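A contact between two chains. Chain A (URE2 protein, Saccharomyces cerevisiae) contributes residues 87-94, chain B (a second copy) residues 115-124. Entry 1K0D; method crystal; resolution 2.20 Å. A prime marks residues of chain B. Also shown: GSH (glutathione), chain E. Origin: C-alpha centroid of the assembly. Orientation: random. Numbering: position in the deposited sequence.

Chain A 87-94: SGAILLHL
Chain B, residues 115-124: QSQINAWLFF

Two helices from two copies of URE2 pack roughly antiparallel, with Gly88 and Ala89 of one helix set against Phe123′ and its neighbours on the other, and with no direct hydrogen bond between them. Both stretches are regular helix, phi/psi near -64/-41, their axes crossing at 150° and approaching to 8.1 Å. The register pairs Gly88 with Phe123′ (CA to CA 6.4 Å), Ala89 with Asn119′ (5.1 Å) and His93 with Ser116′ (5.9 Å).

Ala89 is the knob: its side chain sits among Ser116′, Asn119′, Ala120′ and Phe123′, with Ala89 CB 3.6 Å from Asn119′ CB and 3.5 Å from Ala120′ N. The methyl thus lies against backbone as well as side chain.

Gly88 supplies the second rule. Phe123′ (chi1 -90°, chi2 98°) lays its ring face over this glycine, Gly88 CA standing 3.6 Å from the Phe123′ ring centroid and 9° off the normal, a CH-pi contact; an ideal CB on Gly88 would fall 2.2 Å from Phe123′ CE2. Leu92 (m, t) meets the ring edge, Leu92 CD1 to Phe123′ CE1 3.8 Å.

Polar linkage comes through water, which donates to Ala89 O (2.7 Å) and Asn119′ OD1 (2.8 Å; chi1 m). Farther along, His93 (chi1 t, chi2 -103°) places CD2 3.8 Å from Ser116′ CB (chi1 p).

The CA-to-CB bond of Ser87 (chi1 p) points away from the other helix; Ser87 donates hydrogen bonds to glutathione, Ser87 N to GSH O12 3.0 Å and Ser87 OG to GSH O11 2.5 Å.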

ATOM      1  N   SER A  87       3.405   6.801  -4.862  1.00 20.23           N
ATOM      2  CA  SER A  87       2.142   7.315  -5.367  1.00 20.09           C
ATOM      3  C   SER A  87       1.027   7.331  -4.326  1.00 21.13           C
ATOM      4  O   SER A  87       0.267   8.305  -4.241  1.00 20.89           O
ATOM      5  CB  SER A  87       1.709   6.520  -6.611  1.00 19.50           C
ATOM      6  OG  SER A  87       1.394   5.172  -6.306  1.00 20.64           O
ATOM      7  N   GLY A  88       0.933   6.267  -3.530  1.00 19.92           N
ATOM      8  CA  GLY A  88      -0.103   6.194  -2.511  1.00 19.38           C
ATOM      9  C   GLY A  88      -0.025   7.304  -1.471  1.00 20.36           C
ATOM     10  O   GLY A  88      -1.039   7.900  -1.095  1.00 17.81           O
ATOM     11  N   ALA A  89       1.186   7.575  -1.000  1.00 19.65           N
ATOM     12  CA  ALA A  89       1.407   8.612  -0.007  1.00 20.11           C
ATOM     13  C   ALA A  89       1.168   9.966  -0.648  1.00 20.12           C
ATOM     14  O   ALA A  89       0.675  10.890  -0.009  1.00 19.68           O
ATOM     15  CB  ALA A  89       2.841   8.536   0.532  1.00 17.34           C
ATOM     16  N   ILE A  90       1.526  10.085  -1.921  1.00 19.85           N
ATOM     17  CA  ILE A  90       1.342  11.345  -2.611  1.00 19.34           C
ATOM     18  C   ILE A  90      -0.140  11.653  -2.737  1.00 18.52           C
ATOM     19  O   ILE A  90      -0.553  12.786  -2.523  1.00 16.69           O
ATOM     20  CB  ILE A  90       2.010  11.328  -4.002  1.00 19.92           C
ATOM     21  CG1 ILE A  90       3.533  11.273  -3.831  1.00 18.09           C
ATOM     22  CG2 ILE A  90       1.609  12.577  -4.792  1.00 20.15           C
ATOM     23  CD1 ILE A  90       4.316  11.270  -5.122  1.00 17.71           C
ATOM     24  N   LEU A  91      -0.944  10.641  -3.068  1.00 18.43           N
ATOM     25  CA  LEU A  91      -2.380  10.848  -3.196  1.00 20.06           C
ATOM     26  C   LEU A  91      -3.011  11.237  -1.855  1.00 20.34           C
ATOM     27  O   LEU A  91      -3.866  12.118  -1.804  1.00 18.73           O
ATOM     28  CB  LEU A  91      -3.072   9.596  -3.746  1.00 19.66           C
ATOM     29  CG  LEU A  91      -2.672   9.097  -5.145  1.00 26.01           C
ATOM     30  CD1 LEU A  91      -3.770   8.185  -5.696  1.00 19.99           C
ATOM     31  CD2 LEU A  91      -2.442  10.270  -6.084  1.00 25.28           C
ATOM     32  N   LEU A  92      -2.596  10.588  -0.770  1.00 19.65           N
ATOM     33  CA  LEU A  92      -3.157  10.917   0.541  1.00 20.44           C
ATOM     34  C   LEU A  92      -2.776  12.335   0.954  1.00 18.81           C
ATOM     35  O   LEU A  92      -3.578  13.061   1.544  1.00 18.62           O
ATOM     36  CB  LEU A  92      -2.691   9.914   1.603  1.00 19.44           C
ATOM     37  CG  LEU A  92      -3.398   8.555   1.527  1.00 23.27           C
ATOM     38  CD1 LEU A  92      -2.898   7.640   2.648  1.00 19.73           C
ATOM     39  CD2 LEU A  92      -4.914   8.765   1.651  1.00 22.81           C
ATOM     40  N   HIS A  93      -1.548  12.731   0.649  1.00 19.46           N
ATOM     41  CA  HIS A  93      -1.110  14.075   0.978  1.00 20.27           C
ATOM     42  C   HIS A  93      -1.981  15.114   0.263  1.00 22.03           C
ATOM     43  O   HIS A  93      -2.458  16.067   0.880  1.00 20.43           O
ATOM     44  CB  HIS A  93       0.342  14.273   0.570  1.00 22.02           C
ATOM     45  CG  HIS A  93       0.865  15.640   0.871  1.00 24.26           C
ATOM     46  ND1 HIS A  93       1.027  16.608  -0.098  1.00 29.03           N
ATOM     47  CD2 HIS A  93       1.254  16.206   2.036  1.00 25.25           C
ATOM     48  CE1 HIS A  93       1.498  17.710   0.456  1.00 27.90           C
ATOM     49  NE2 HIS A  93       1.644  17.492   1.752  1.00 28.84           N
ATOM     50  N   LEU A  94      -2.199  14.923  -1.039  1.00 21.50           N
ATOM     51  CA  LEU A  94      -3.007  15.868  -1.818  1.00 21.53           C
ATOM     52  C   LEU A  94      -4.457  16.018  -1.359  1.00 20.52           C
ATOM     53  O   LEU A  94      -4.940  17.138  -1.244  1.00 19.87           O
ATOM     54  CB  LEU A  94      -2.978  15.496  -3.305  1.00 18.42           C
ATOM     55  CG  LEU A  94      -1.592  15.580  -3.951  1.00 22.93           C
ATOM     56  CD1 LEU A  94      -1.673  15.095  -5.388  1.00 21.79           C
ATOM     57  CD2 LEU A  94      -1.066  17.014  -3.892  1.00 21.84           C
TER
ATOM     58  N   GLN B 115       3.227  13.163   8.594  1.00 22.49           N
ATOM     59  CA  GLN B 115       2.339  12.089   8.169  1.00 23.55           C
ATOM     60  C   GLN B 115       2.651  11.633   6.751  1.00 23.16           C
ATOM     61  O   GLN B 115       2.595  10.439   6.466  1.00 24.53           O
ATOM     62  CB  GLN B 115       0.874  12.524   8.239  1.00 24.08           C
ATOM     63  CG  GLN B 115       0.362  12.782   9.643  1.00 25.19           C
ATOM     64  CD  GLN B 115      -1.075  13.261   9.658  1.00 24.81           C
ATOM     65  OE1 GLN B 115      -1.628  13.557  10.717  1.00 26.75           O
ATOM     66  NE2 GLN B 115      -1.689  13.336   8.483  1.00 19.54           N
ATOM     67  N   SER B 116       2.981  12.571   5.864  1.00 22.53           N
ATOM     68  CA  SER B 116       3.295  12.214   4.483  1.00 24.47           C
ATOM     69  C   SER B 116       4.602  11.427   4.407  1.00 25.36           C
ATOM     70  O   SER B 116       4.784  10.599   3.512  1.00 26.85           O
ATOM     71  CB  SER B 116       3.396  13.465   3.602  1.00 25.80           C
ATOM     72  OG  SER B 116       4.616  14.160   3.813  1.00 30.14           O
ATOM     73  N   GLN B 117       5.519  11.689   5.334  1.00 24.75           N
ATOM     74  CA  GLN B 117       6.783  10.966   5.347  1.00 25.97           C
ATOM     75  C   GLN B 117       6.526   9.560   5.878  1.00 25.61           C
ATOM     76  O   GLN B 117       7.061   8.577   5.354  1.00 25.75           O
ATOM     77  CB  GLN B 117       7.814  11.682   6.219  1.00 27.71           C
ATOM     78  CG  GLN B 117       8.217  13.068   5.713  1.00 32.92           C
ATOM     79  CD  GLN B 117       8.564  13.085   4.229  1.00 35.35           C
ATOM     80  OE1 GLN B 117       7.697  13.297   3.369  1.00 37.59           O
ATOM     81  NE2 GLN B 117       9.828  12.850   3.922  1.00 35.66           N
ATOM     82  N   ILE B 118       5.694   9.466   6.911  1.00 23.05           N
ATOM     83  CA  ILE B 118       5.351   8.170   7.487  1.00 21.47           C
ATOM     84  C   ILE B 118       4.625   7.342   6.420  1.00 21.82           C
ATOM     85  O   ILE B 118       4.922   6.162   6.232  1.00 19.84           O
ATOM     86  CB  ILE B 118       4.474   8.352   8.746  1.00 20.28           C
ATOM     87  CG1 ILE B 118       5.314   9.000   9.852  1.00 18.83           C
ATOM     88  CG2 ILE B 118       3.920   7.006   9.216  1.00 22.16           C
ATOM     89  CD1 ILE B 118       4.533   9.369  11.089  1.00 17.58           C
ATOM     90  N   ASN B 119       3.697   7.972   5.700  1.00 22.62           N
ATOM     91  CA  ASN B 119       2.964   7.278   4.638  1.00 21.60           C
ATOM     92  C   ASN B 119       3.895   6.769   3.538  1.00 19.47           C
ATOM     93  O   ASN B 119       3.729   5.660   3.047  1.00 20.26           O
ATOM     94  CB  ASN B 119       1.917   8.200   4.025  1.00 21.30           C
ATOM     95  CG  ASN B 119       0.723   8.398   4.928  1.00 24.85           C
ATOM     96  OD1 ASN B 119      -0.084   9.305   4.718  1.00 27.76           O
ATOM     97  ND2 ASN B 119       0.595   7.540   5.935  1.00 24.16           N
ATOM     98  N   ALA B 120       4.875   7.576   3.155  1.00 18.95           N
ATOM     99  CA  ALA B 120       5.812   7.176   2.110  1.00 19.72           C
ATOM    100  C   ALA B 120       6.489   5.855   2.480  1.00 20.11           C
ATOM    101  O   ALA B 120       6.559   4.935   1.664  1.00 19.64           O
ATOM    102  CB  ALA B 120       6.860   8.264   1.895  1.00 19.17           C
ATOM    103  N   TRP B 121       6.985   5.761   3.710  1.00 21.39           N
ATOM    104  CA  TRP B 121       7.638   4.537   4.163  1.00 20.40           C
ATOM    105  C   TRP B 121       6.640   3.394   4.281  1.00 20.37           C
ATOM    106  O   TRP B 121       6.959   2.249   3.957  1.00 20.86           O
ATOM    107  CB  TRP B 121       8.319   4.753   5.511  1.00 19.54           C
ATOM    108  CG  TRP B 121       9.538   5.598   5.407  1.00 22.70           C
ATOM    109  CD1 TRP B 121       9.675   6.894   5.810  1.00 20.29           C
ATOM    110  CD2 TRP B 121      10.789   5.225   4.815  1.00 22.10           C
ATOM    111  NE1 TRP B 121      10.934   7.352   5.503  1.00 22.16           N
ATOM    112  CE2 TRP B 121      11.639   6.350   4.891  1.00 22.96           C
ATOM    113  CE3 TRP B 121      11.273   4.049   4.225  1.00 21.38           C
ATOM    114  CZ2 TRP B 121      12.952   6.337   4.397  1.00 23.62           C
ATOM    115  CZ3 TRP B 121      12.578   4.034   3.733  1.00 24.56           C
ATOM    116  CH2 TRP B 121      13.402   5.174   3.824  1.00 23.38           C
ATOM    117  N   LEU B 122       5.429   3.708   4.734  1.00 18.30           N
ATOM    118  CA  LEU B 122       4.406   2.685   4.888  1.00 19.77           C
ATOM    119  C   LEU B 122       4.020   2.097   3.527  1.00 18.77           C
ATOM    120  O   LEU B 122       3.922   0.881   3.380  1.00 17.69           O
ATOM    121  CB  LEU B 122       3.179   3.264   5.590  1.00 20.49           C
ATOM    122  CG  LEU B 122       2.019   2.294   5.812  1.00 22.01           C
ATOM    123  CD1 LEU B 122       2.471   1.084   6.655  1.00 23.04           C
ATOM    124  CD2 LEU B 122       0.895   3.035   6.499  1.00 21.75           C
ATOM    125  N   PHE B 123       3.809   2.957   2.534  1.00 17.51           N
ATOM    126  CA  PHE B 123       3.468   2.476   1.198  1.00 16.01           C
ATOM    127  C   PHE B 123       4.675   1.755   0.589  1.00 17.19           C
ATOM    128  O   PHE B 123       4.518   0.757  -0.111  1.00 17.47           O
ATOM    129  CB  PHE B 123       3.008   3.633   0.297  1.00 13.66           C
ATOM    130  CG  PHE B 123       1.519   3.884   0.343  1.00 13.11           C
ATOM    131  CD1 PHE B 123       0.988   4.889   1.146  1.00 15.00           C
ATOM    132  CD2 PHE B 123       0.646   3.091  -0.404  1.00 12.02           C
ATOM    133  CE1 PHE B 123      -0.392   5.108   1.210  1.00 14.21           C
ATOM    134  CE2 PHE B 123      -0.739   3.297  -0.352  1.00 15.11           C
ATOM    135  CZ  PHE B 123      -1.259   4.313   0.462  1.00 14.04           C
ATOM    136  N   PHE B 124       5.878   2.246   0.868  1.00 19.05           N
ATOM    137  CA  PHE B 124       7.097   1.600   0.365  1.00 21.40           C
ATOM    138  C   PHE B 124       7.176   0.165   0.927  1.00 22.17           C
ATOM    139  O   PHE B 124       7.453  -0.794   0.200  1.00 21.71           O
ATOM    140  CB  PHE B 124       8.327   2.405   0.800  1.00 22.02           C
ATOM    141  CG  PHE B 124       9.644   1.788   0.405  1.00 22.83           C
ATOM    142  CD1 PHE B 124       9.893   1.423  -0.916  1.00 23.60           C
ATOM    143  CD2 PHE B 124      10.655   1.625   1.345  1.00 23.09           C
ATOM    144  CE1 PHE B 124      11.135   0.908  -1.298  1.00 25.42           C
ATOM    145  CE2 PHE B 124      11.902   1.112   0.979  1.00 23.94           C
ATOM    146  CZ  PHE B 124      12.143   0.753  -0.348  1.00 24.14           C
TER
HETATM  147  N1  GSH E 355       5.036   1.500  -5.301  1.00 36.31           N
HETATM  148  CA1 GSH E 355       5.562   2.613  -6.091  1.00 36.44           C
HETATM  149  C1  GSH E 355       4.530   3.765  -6.264  1.00 34.80           C
HETATM  150  O11 GSH E 355       3.321   3.513  -6.147  1.00 32.73           O
HETATM  151  O12 GSH E 355       5.008   4.955  -6.531  1.00 33.58           O
HETATM  152  CB1 GSH E 355       6.040   2.087  -7.480  1.00 36.89           C
HETATM  153  CG1 GSH E 355       7.248   2.927  -7.997  1.00 40.98           C
HETATM  154  CD1 GSH E 355       7.722   2.404  -9.379  1.00 43.21           C
HETATM  155  OE1 GSH E 355       8.158   1.245  -9.516  1.00 42.80           O
HETATM  156  N2  GSH E 355       7.625   3.312 -10.378  1.00 45.48           N
HETATM  157  CA2 GSH E 355       8.045   2.983 -11.755  1.00 48.15           C
HETATM  158  C2  GSH E 355       9.544   3.352 -11.948  1.00 48.66           C
HETATM  159  O2  GSH E 355      10.069   4.314 -11.367  1.00 46.20           O
HETATM  160  CB2 GSH E 355       7.195   3.787 -12.775  1.00 47.86           C
HETATM  161  SG2 GSH E 355       5.426   3.326 -12.761  1.00 51.71           S
HETATM  162  N3  GSH E 355      10.251   2.552 -12.797  1.00 52.62           N
HETATM  163  CA3 GSH E 355      11.687   2.745 -13.110  1.00 54.92           C
HETATM  164  C3  GSH E 355      12.515   1.573 -12.590  1.00 58.20           C
HETATM  165  O31 GSH E 355      13.737   1.640 -12.803  1.00 61.91           O
HETATM  166  O32 GSH E 355      11.941   0.624 -11.988  1.00 59.13           O
HETATM  167  O   HOH W   1       0.672  11.121   2.700  1.00 16.97           O